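Local atomic coordinates of AvmM (Streptomyces sp. NBRC 109436, PDB entry 7FE6), a protein that catalyses macrocyclization through dehydration and Michael-type addition in the biosynthesis of the natural product alchivemycin A. Residues P93-D98 against A110-G115; V63-D68 against Q100-G105. One frame throughout, in Å; residues are numbered along the deposited sequence.

Interaction 1 of 2, residues P93-D98 against A110-G115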
loop_
_atom_site.group_PDB
_atom_site.type_symbol
_atom_site.label_atom_id
_atom_site.label_comp_id
_atom_site.label_asym_id
_atom_site.label_seq_id
_atom_site.Cartn_x
_atom_site.Cartn_y
_atom_site.Cartn_z
ATOM N N PRO A 93 -17.469 14.415 -16.808
ATOM C CA PRO A 93 -18.621 14.182 -15.912
ATOM C C PRO A 93 -19.627 13.209 -16.501
ATOM O O PRO A 93 -20.296 12.485 -15.750
ATOM C CB PRO A 93 -19.230 15.582 -15.732
ATOM C CG PRO A 93 -18.170 16.539 -16.156
ATOM C CD PRO A 93 -17.342 15.830 -17.198
ATOM N N ALA A 94 -19.770 13.205 -17.833
ATOM C CA ALA A 94 -20.636 12.258 -18.526
ATOM C C ALA A 94 -20.115 10.823 -18.475
ATOM O O ALA A 94 -20.902 9.890 -18.667
ATOM C CB ALA A 94 -20.814 12.683 -19.982
ATOM N N LYS A 95 -18.826 10.620 -18.221
ATOM C CA LYS A 95 -18.295 9.275 -17.982
ATOM C C LYS A 95 -18.200 9.009 -16.487
ATOM O O LYS A 95 -17.179 8.575 -15.950
ATOM C CB LYS A 95 -16.940 9.074 -18.663
ATOM C CG LYS A 95 -16.934 9.134 -20.184
ATOM C CD LYS A 95 -15.594 8.639 -20.762
ATOM C CE LYS A 95 -15.392 9.039 -22.223
ATOM N NZ LYS A 95 -15.331 10.518 -22.432
ATOM N N CYS A 96 -19.304 9.304 -15.808
ATOM C CA CYS A 96 -19.476 9.005 -14.398
ATOM C C CYS A 96 -20.792 8.270 -14.231
ATOM O O CYS A 96 -21.688 8.364 -15.078
ATOM C CB CYS A 96 -19.491 10.257 -13.515
ATOM S SG CYS A 96 -17.964 11.217 -13.517
ATOM N N TRP A 97 -20.854 7.459 -13.182
ATOM C CA TRP A 97 -22.116 6.896 -12.751
ATOM C C TRP A 97 -22.899 7.963 -11.993
ATOM O O TRP A 97 -22.336 8.932 -11.477
ATOM C CB TRP A 97 -21.865 5.657 -11.892
ATOM C CG TRP A 97 -23.007 4.713 -11.815
ATOM C CD1 TRP A 97 -24.149 4.740 -12.551
ATOM C CD2 TRP A 97 -23.117 3.580 -10.946
ATOM N NE1 TRP A 97 -24.975 3.700 -12.194
ATOM C CE2 TRP A 97 -24.364 2.971 -11.209
ATOM C CE3 TRP A 97 -22.288 3.025 -9.961
ATOM C CZ2 TRP A 97 -24.798 1.831 -10.531
ATOM C CZ3 TRP A 97 -22.722 1.894 -9.290
ATOM C CH2 TRP A 97 -23.969 1.307 -9.580
ATOM N N ASP A 98 -24.216 7.804 -11.973
ATOM C CA ASP A 98 -25.059 8.685 -11.184
ATOM C C ASP A 98 -24.823 8.443 -9.695
ATOM O O ASP A 98 -24.448 7.332 -9.296
ATOM C CB ASP A 98 -26.532 8.474 -11.510
ATOM C CG ASP A 98 -26.933 9.137 -12.798
ATOM O OD1 ASP A 98 -26.237 10.081 -13.217
ATOM O OD2 ASP A 98 -27.969 8.755 -13.366
ATOM N N ALA A 110 -19.046 7.473 -8.779
ATOM C CA ALA A 110 -18.155 6.600 -9.533
ATOM C C ALA A 110 -17.719 7.284 -10.826
ATOM O O ALA A 110 -18.557 7.736 -11.610
ATOM C CB ALA A 110 -18.834 5.263 -9.829
ATOM N N CYS A 111 -16.404 7.371 -11.032
ATOM C CA CYS A 111 -15.815 8.088 -12.157
ATOM C C CYS A 111 -14.944 7.180 -13.010
ATOM O O CYS A 111 -14.097 6.442 -12.491
ATOM C CB CYS A 111 -14.979 9.269 -11.671
ATOM S SG CYS A 111 -15.915 10.418 -10.732
ATOM N N GLN A 112 -15.112 7.283 -14.320
ATOM C CA GLN A 112 -14.291 6.534 -15.253
ATOM C C GLN A 112 -13.012 7.307 -15.571
ATOM O O GLN A 112 -13.063 8.460 -16.003
ATOM C CB GLN A 112 -15.079 6.228 -16.528
ATOM C CG GLN A 112 -14.382 5.252 -17.458
ATOM C CD GLN A 112 -15.189 4.945 -18.722
ATOM O OE1 GLN A 112 -14.629 4.550 -19.745
ATOM N NE2 GLN A 112 -16.510 5.077 -18.635
ATOM N N LEU A 113 -11.872 6.647 -15.379
ATOM C CA LEU A 113 -10.548 7.171 -15.718
ATOM C C LEU A 113 -9.853 6.253 -16.727
ATOM O O LEU A 113 -8.704 5.846 -16.502
ATOM C CB LEU A 113 -9.680 7.297 -14.452
ATOM C CG LEU A 113 -9.874 8.518 -13.547
ATOM C CD1 LEU A 113 -11.262 8.524 -12.899
ATOM C CD2 LEU A 113 -8.800 8.527 -12.471
ATOM N N SER A 114 -10.511 5.974 -17.867
ATOM C CA SER A 114 -10.008 5.011 -18.834
ATOM C C SER A 114 -9.254 5.746 -19.936
ATOM O O SER A 114 -9.184 6.977 -19.968
ATOM C CB SER A 114 -11.144 4.198 -19.462
ATOM O OG SER A 114 -12.003 5.007 -20.292
ATOM N N GLY A 115 -8.666 4.976 -20.841
ATOM C CA GLY A 115 -8.063 5.542 -22.023
ATOM C C GLY A 115 -6.704 4.959 -22.336
ATOM O O GLY A 115 -6.095 4.260 -21.517
#
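Cys96 and Cys111 face each other across a single antiparallel beta bridge, a non-hydrogen-bonded pair with CA atoms 4.4 Å apart. The two bonds that flank the pair identify it: Gln112 N donates to Lys95 O over 2.9 Å, and Trp97 N donates to Ala110 O over 2.8 Å. Both cysteines place SG beside their own backbone N, which brings Cys96 SG to 3.5 Å from Cys111 SG. That is van der Waals packing, too far for a disulfide.

Trp97 and Ala110 meet through their first carbons, CB to CB 3.7 Å. CG of Trp97 stands anti to the backbone N (chi1 -158°). Ala110 CB lies at the edge of the indole, near the ring plane and 4.1 Å from Trp97 CE3. At the other end of the bridge, CG of Gln112 is anti to its backbone N and the chain is extended beyond it; CB and NE2 of Gln112 each come to 4.0 Å from Lys95 CB. The rest of Lys95 leads off to a salt bridge with Asp92. Both ends of the Gln112 amide are engaged: OE1 accepts from Ser114 OG at 2.7 Å, and NE2 binds Gly173 O. An alanine here would probably leave Ser114 OG and Gly173 O without these mates and open a gap beside Lys95 CB.

Strand 107-113 is the outermost strand of its sheet within the chain, and segment 93-98 pairs with its outer side; on the inner side, Cys111 and Leu113 bond through their backbones to Leu62 and Leu60 of strand 57-66. Cys111 also packs on Leu79 and Leu113 on Tyr81, both of strand 77-83 in the other five-stranded sheet, which joins the two sheets here.

Interaction 2 of 2, residues V63-D68 against Q100-G105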
loop_
_atom_site.group_PDB
_atom_site.type_symbol
_atom_site.label_atom_id
_atom_site.label_comp_id
_atom_site.label_asym_id
_atom_site.label_seq_id
_atom_site.Cartn_x
_atom_site.Cartn_y
_atom_site.Cartn_z
ATOM N N VAL A 63 -13.894 5.671 -7.317
ATOM C CA VAL A 63 -15.128 5.991 -6.607
ATOM C C VAL A 63 -14.811 6.882 -5.420
ATOM O O VAL A 63 -13.935 6.562 -4.614
ATOM C CB VAL A 63 -15.869 4.729 -6.147
ATOM C CG1 VAL A 63 -17.163 5.113 -5.488
ATOM C CG2 VAL A 63 -16.135 3.836 -7.332
ATOM N N ILE A 64 -15.501 8.013 -5.325
ATOM C CA ILE A 64 -15.377 8.895 -4.173
ATOM C C ILE A 64 -16.637 8.746 -3.341
ATOM O O ILE A 64 -17.745 8.812 -3.880
ATOM C CB ILE A 64 -15.138 10.353 -4.585
ATOM C CG1 ILE A 64 -13.887 10.434 -5.472
ATOM C CG2 ILE A 64 -15.004 11.212 -3.324
ATOM C CD1 ILE A 64 -13.519 11.840 -5.894
ATOM N N TRP A 65 -16.469 8.502 -2.047
ATOM C CA TRP A 65 -17.552 8.127 -1.148
ATOM C C TRP A 65 -17.472 8.962 0.120
ATOM O O TRP A 65 -16.399 9.082 0.721
ATOM C CB TRP A 65 -17.488 6.636 -0.806
ATOM C CG TRP A 65 -18.467 6.173 0.274
ATOM C CD1 TRP A 65 -19.835 6.210 0.218
ATOM C CD2 TRP A 65 -18.136 5.536 1.528
ATOM N NE1 TRP A 65 -20.373 5.665 1.372
ATOM C CE2 TRP A 65 -19.354 5.242 2.184
ATOM C CE3 TRP A 65 -16.931 5.205 2.161
ATOM C CZ2 TRP A 65 -19.401 4.633 3.434
ATOM C CZ3 TRP A 65 -16.981 4.597 3.403
ATOM C CH2 TRP A 65 -18.208 4.318 4.026
ATOM N N PHE A 66 -18.595 9.548 0.513
ATOM C CA PHE A 66 -18.735 10.191 1.818
ATOM C C PHE A 66 -19.680 9.352 2.663
ATOM O O PHE A 66 -20.822 9.112 2.266
ATOM C CB PHE A 66 -19.266 11.622 1.696
ATOM C CG PHE A 66 -18.276 12.610 1.115
ATOM C CD1 PHE A 66 -16.992 12.224 0.774
ATOM C CD2 PHE A 66 -18.641 13.942 0.923
ATOM C CE1 PHE A 66 -16.090 13.142 0.243
ATOM C CE2 PHE A 66 -17.738 14.863 0.395
ATOM C CZ PHE A 66 -16.459 14.458 0.051
ATOM N N SER A 67 -19.209 8.915 3.825
ATOM C CA SER A 67 -20.030 8.083 4.685
ATOM C C SER A 67 -20.998 8.892 5.539
ATOM O O SER A 67 -21.927 8.308 6.115
ATOM C CB SER A 67 -19.147 7.256 5.609
ATOM O OG SER A 67 -18.631 8.089 6.618
ATOM N N ASP A 68 -20.788 10.210 5.659
ATOM C CA ASP A 68 -21.463 11.026 6.663
ATOM C C ASP A 68 -22.242 12.184 6.060
ATOM O O ASP A 68 -22.567 13.140 6.771
ATOM C CB ASP A 68 -20.449 11.539 7.689
ATOM C CG ASP A 68 -19.288 12.288 7.051
ATOM O OD1 ASP A 68 -19.118 12.200 5.816
ATOM O OD2 ASP A 68 -18.525 12.946 7.794
ATOM N N GLN A 100 -24.797 7.325 -5.995
ATOM C CA GLN A 100 -25.277 6.107 -5.359
ATOM C C GLN A 100 -25.353 6.347 -3.860
ATOM O O GLN A 100 -24.503 7.034 -3.292
ATOM C CB GLN A 100 -24.367 4.916 -5.663
ATOM C CG GLN A 100 -24.211 4.594 -7.139
ATOM C CD GLN A 100 -25.510 4.163 -7.777
ATOM O OE1 GLN A 100 -26.151 3.216 -7.308
ATOM N NE2 GLN A 100 -25.925 4.869 -8.834
ATOM N N PHE A 101 -26.388 5.814 -3.222
ATOM C CA PHE A 101 -26.672 6.116 -1.823
ATOM C C PHE A 101 -26.741 4.786 -1.092
ATOM O O PHE A 101 -27.816 4.171 -1.006
ATOM C CB PHE A 101 -27.968 6.908 -1.681
ATOM C CG PHE A 101 -27.962 8.224 -2.422
ATOM C CD1 PHE A 101 -28.337 8.285 -3.761
ATOM C CD2 PHE A 101 -27.580 9.395 -1.789
ATOM C CE1 PHE A 101 -28.337 9.498 -4.452
ATOM C CE2 PHE A 101 -27.569 10.608 -2.470
ATOM C CZ PHE A 101 -27.952 10.661 -3.800
ATOM N N PRO A 102 -25.615 4.321 -0.543
ATOM C CA PRO A 102 -25.606 3.041 0.165
ATOM C C PRO A 102 -26.546 3.067 1.355
ATOM O O PRO A 102 -26.832 4.124 1.924
ATOM C CB PRO A 102 -24.147 2.892 0.609
ATOM C CG PRO A 102 -23.376 3.778 -0.314
ATOM C CD PRO A 102 -24.272 4.926 -0.597
ATOM N N ALA A 103 -27.078 1.889 1.689
ATOM C CA ALA A 103 -27.949 1.790 2.853
ATOM C C ALA A 103 -27.184 2.091 4.137
ATOM O O ALA A 103 -27.768 2.596 5.105
ATOM C CB ALA A 103 -28.588 0.406 2.915
ATOM N N GLU A 104 -25.873 1.834 4.147
ATOM C CA GLU A 104 -25.020 2.128 5.293
ATOM C C GLU A 104 -24.664 3.607 5.393
ATOM O O GLU A 104 -23.770 3.962 6.172
ATOM C CB GLU A 104 -23.768 1.236 5.276
ATOM C CG GLU A 104 -22.826 1.425 4.106
ATOM C CD GLU A 104 -23.161 0.486 2.952
ATOM O OE1 GLU A 104 -24.266 -0.090 2.963
ATOM O OE2 GLU A 104 -22.316 0.299 2.048
ATOM N N GLY A 105 -25.293 4.440 4.566
ATOM C CA GLY A 105 -25.268 5.889 4.622
ATOM C C GLY A 105 -24.367 6.512 3.570
ATOM O O GLY A 105 -23.513 5.859 2.964
#
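Trp65 meets the 100-105 loop with the nitrogen edge of its indole. Gly105 O lies near the ring plane, 3.5 Å from Trp65 NE1, a close polar approach whose geometry does not amount to a hydrogen bond. Pro102 comes in obliquely, its CG 3.9 Å from the same NE1. CG of Trp65 is anti to the backbone N (chi1 172°), and Ser67 N sits over the centre of one face of the ring, 4.0 Å above the plane.

The close part thus consists of the indole edge, Pro102 and Gly105; the backbones come nearest at Ser67 and Gly105, CA to CA 5.7 Å. Towards the other end the segments diverge, Trp65 and Gln100 lying 9.0 Å apart between CA atoms, and the side chain of Phe101 takes no part here and packs on Val107, Asp70 and Arg73. No hydrogen bond links the two segments. Polar linkage comes instead from the second subunit, whose Arg85 NH1 bonds both Ser67 O and Glu104 O, while its Ile120 packs on Trp65, Ser67 and Glu104.

The type I beta turn from Pro102 to Gly105 is closed by Gly105 N to Pro102 O at 3.1 Å; the positive phi of Gly105 (104°) favours glycine. In this fold of two five-stranded sheets, the turn precedes strand 107-113 and packs against the C-terminal end of inner strand 57-66, where the second subunit also docks.

Overall arrangement
The segments alternate along the chain, in the order 63-68, 93-98, 100-105, 110-115, so the loop between strands 89-90 and 107-113 supplies one side of each contact. Interaction 1 sets its earlier part against strand 107-113, and interaction 2 its later part against the end of strand 57-66. These two strands are antiparallel neighbours in one sheet. The centres lie about 17 Å apart, yet the contacts touch where Ala110 CB packs 3.9 Å from Val63 CG2. Interaction 1 meets no other chain, whereas interaction 2 borders the second subunit; the same loop therefore pairs with a sheet edge and reaches the assembly interface.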